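Local coordinates for angiopoietin-related protein 6 (Homo sapiens, PDB 6Y43) that is a secreted angiopoietin-like protein, probably acting as a growth or metabolic signalling factor through its calcium-binding fibrinogen-like globe domain, at residues W170-H173 against A174-S178. Residues are numbered along the deposited sequence; the frame is centred on the assembly and turned at random.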
ATOM      1  N   TRP A 170      -7.043   4.543  -6.430  1.00  7.96           N
ATOM      2  CA  TRP A 170      -7.307   3.194  -5.948  1.00  7.29           C
ATOM      3  C   TRP A 170      -7.923   2.380  -7.065  1.00  7.96           C
ATOM      4  O   TRP A 170      -8.424   2.924  -8.053  1.00  7.89           O
ATOM      5  CB  TRP A 170      -8.243   3.245  -4.747  1.00  8.02           C
ATOM      6  CG  TRP A 170      -8.284   2.059  -3.800  1.00  9.27           C
ATOM      7  CD1 TRP A 170      -9.347   1.237  -3.579  1.00  9.62           C
ATOM      8  CD2 TRP A 170      -7.250   1.626  -2.898  1.00 10.33           C
ATOM      9  NE1 TRP A 170      -9.042   0.317  -2.613  1.00  8.03           N
ATOM     10  CE2 TRP A 170      -7.757   0.526  -2.180  1.00  8.48           C
ATOM     11  CE3 TRP A 170      -5.940   2.054  -2.644  1.00  9.35           C
ATOM     12  CZ2 TRP A 170      -7.012  -0.143  -1.217  1.00  9.86           C
ATOM     13  CZ3 TRP A 170      -5.207   1.390  -1.686  1.00  8.44           C
ATOM     14  CH2 TRP A 170      -5.743   0.296  -0.988  1.00  8.13           C
ATOM     15  N   TRP A 171      -7.933   1.064  -6.841  1.00  7.90           N
ATOM     16  CA  TRP A 171      -8.569   0.114  -7.746  1.00  7.71           C
ATOM     17  C   TRP A 171     -10.061   0.039  -7.409  1.00  7.18           C
ATOM     18  O   TRP A 171     -10.604  -0.989  -6.996  1.00  8.35           O
ATOM     19  CB  TRP A 171      -7.885  -1.240  -7.638  1.00  8.46           C
ATOM     20  CG  TRP A 171      -6.370  -1.193  -7.794  1.00  7.33           C
ATOM     21  CD1 TRP A 171      -5.659  -1.258  -8.963  1.00  8.14           C
ATOM     22  CD2 TRP A 171      -5.395  -1.066  -6.748  1.00  7.46           C
ATOM     23  NE1 TRP A 171      -4.309  -1.199  -8.708  1.00  7.58           N
ATOM     24  CE2 TRP A 171      -4.125  -1.087  -7.356  1.00  7.36           C
ATOM     25  CE3 TRP A 171      -5.471  -0.959  -5.349  1.00  8.69           C
ATOM     26  CZ2 TRP A 171      -2.942  -0.993  -6.623  1.00  7.87           C
ATOM     27  CZ3 TRP A 171      -4.289  -0.856  -4.635  1.00  8.06           C
ATOM     28  CH2 TRP A 171      -3.046  -0.878  -5.276  1.00  9.34           C
ATOM     29  N   TYR A 172     -10.710   1.192  -7.517  1.00  6.99           N
ATOM     30  CA  TYR A 172     -12.102   1.299  -7.101  1.00  8.64           C
ATOM     31  C   TYR A 172     -12.996   0.349  -7.896  1.00  8.75           C
ATOM     32  O   TYR A 172     -12.813   0.132  -9.100  1.00  8.76           O
ATOM     33  CB  TYR A 172     -12.602   2.750  -7.225  1.00  9.02           C
ATOM     34  CG  TYR A 172     -12.052   3.709  -6.163  1.00  7.67           C
ATOM     35  CD1 TYR A 172     -12.327   3.534  -4.811  1.00  7.23           C
ATOM     36  CD2 TYR A 172     -11.278   4.804  -6.525  1.00  9.31           C
ATOM     37  CE1 TYR A 172     -11.821   4.396  -3.861  1.00  8.56           C
ATOM     38  CE2 TYR A 172     -10.779   5.670  -5.582  1.00  8.84           C
ATOM     39  CZ  TYR A 172     -11.078   5.474  -4.231  1.00  7.43           C
ATOM     40  OH  TYR A 172     -10.562   6.355  -3.285  1.00  9.37           O
ATOM     41  N   HIS A 173     -13.994  -0.198  -7.179  1.00  8.30           N
ATOM     42  CA  HIS A 173     -15.017  -1.079  -7.716  1.00  9.67           C
ATOM     43  C   HIS A 173     -16.289  -0.273  -7.735  1.00  9.74           C
ATOM     44  O   HIS A 173     -16.457   0.607  -8.610  1.00  9.21           O
ATOM     45  CB  HIS A 173     -15.105  -2.344  -6.846  1.00 10.38           C
ATOM     46  CG  HIS A 173     -15.974  -3.426  -7.414  1.00  8.79           C
ATOM     47  ND1 HIS A 173     -15.717  -4.762  -7.198  1.00 10.02           N
ATOM     48  CD2 HIS A 173     -17.100  -3.375  -8.164  1.00 11.56           C
ATOM     49  CE1 HIS A 173     -16.643  -5.491  -7.807  1.00  9.26           C
ATOM     50  NE2 HIS A 173     -17.496  -4.671  -8.396  1.00  8.99           N
ATOM     51  N   ALA A 174     -17.205  -0.450  -6.777  1.00 10.11           N
ATOM     52  CA  ALA A 174     -18.445   0.327  -6.721  1.00 10.39           C
ATOM     53  C   ALA A 174     -18.969   0.505  -5.290  1.00 11.53           C
ATOM     54  O   ALA A 174     -20.079   0.077  -4.954  1.00 12.48           O
ATOM     55  CB  ALA A 174     -19.511  -0.339  -7.593  1.00 11.45           C
ATOM     56  N   CYS A 175     -18.208   1.178  -4.403  1.00  9.69           N
ATOM     57  CA  CYS A 175     -16.910   1.767  -4.728  1.00 11.26           C
ATOM     58  C   CYS A 175     -15.755   1.045  -4.066  1.00  8.34           C
ATOM     59  O   CYS A 175     -14.703   0.819  -4.692  1.00  9.57           O
ATOM     60  CB  CYS A 175     -16.829   3.226  -4.288  1.00 12.92           C
ATOM     61  SG  CYS A 175     -17.607   4.335  -5.482  1.00 16.07           S
ATOM     62  N   ALA A 176     -15.913   0.705  -2.778  1.00  8.84           N
ATOM     63  CA  ALA A 176     -14.773   0.107  -2.100  1.00  8.45           C
ATOM     64  C   ALA A 176     -15.116  -0.600  -0.797  1.00  9.93           C
ATOM     65  O   ALA A 176     -15.902  -0.114   0.024  1.00 11.29           O
ATOM     66  CB  ALA A 176     -13.687   1.154  -1.797  1.00  9.05           C
ATOM     67  N   HIS A 177     -14.430  -1.715  -0.606  1.00  8.75           N
ATOM     68  CA  HIS A 177     -14.306  -2.336   0.703  1.00  8.17           C
ATOM     69  C   HIS A 177     -13.128  -1.780   1.500  1.00  8.67           C
ATOM     70  O   HIS A 177     -13.117  -1.908   2.723  1.00  9.47           O
ATOM     71  CB  HIS A 177     -14.174  -3.845   0.534  1.00  8.60           C
ATOM     72  CG  HIS A 177     -15.457  -4.510   0.141  1.00  9.51           C
ATOM     73  ND1 HIS A 177     -15.584  -5.872   0.019  1.00 10.34           N
ATOM     74  CD2 HIS A 177     -16.659  -3.984  -0.204  1.00 12.96           C
ATOM     75  CE1 HIS A 177     -16.821  -6.164  -0.351  1.00 11.62           C
ATOM     76  NE2 HIS A 177     -17.493  -5.035  -0.485  1.00 11.58           N
ATOM     77  N   SER A 178     -12.137  -1.185   0.839  1.00  8.27           N
ATOM     78  CA  SER A 178     -11.005  -0.571   1.514  1.00  7.62           C
ATOM     79  C   SER A 178     -10.661   0.719   0.788  1.00  8.78           C
ATOM     80  O   SER A 178     -10.868   0.830  -0.418  1.00 10.21           O
ATOM     81  CB  SER A 178      -9.797  -1.505   1.543  1.00  8.22           C
ATOM     82  OG  SER A 178      -9.497  -2.069   0.295  1.00 10.06           O
TER
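His-173 N donates to Cys-175 O at 2.8 Å, with an angle of 156° at the hydrogen, and so ties a tight reversal in the long loop between helix 162-166 and strand 212-219 of the fibrinogen C-terminal fold. A cis peptide bond joins Ala-174 to Cys-175 at the bend; such a cis bond near the calcium site is familiar in fibrinogen-like domains. The donor stands 30° off the plane of the Cys-175 carbonyl. That same oxygen also meets Tyr-172 CA in a CA-H...O contact of 3.6 Å and lies in plane at the edge of the Tyr-172 ring. Beside it, Ala-176 CB packs on Tyr-172 CD1 at 4.1 Å. One face of the tyrosine ring receives Trp-170 CB, 3.5 Å above its centre. Further along, the Trp-170 indole reaches across to Ser-178: with chi1 at -159° its CG lies anti to the backbone N, and NE1 comes within 2.9 Å of Ser-178 O at an angle too poor for a hydrogen bond. CZ2 lies 3.5 Å from Ser-178 OG, which is itself bonded to Ser-139 O. Trp-171 CE3 sits over one face of this buried indole. An alanine in place of Trp-170 would strip away the indole and would probably open a gap beside Ser-178 and leave the Trp-171 ring freer to shift. Outward, Tyr-172 OH is held by Asn-179 OD1 and Gly-168 N, while His-173 ND1 bonds to Trp-142 O, its ring stacked on the Trp-142 ring. The turn is anchored to helix 162-166 by the disulfide from Cys-175 SG to Cys-162 SG.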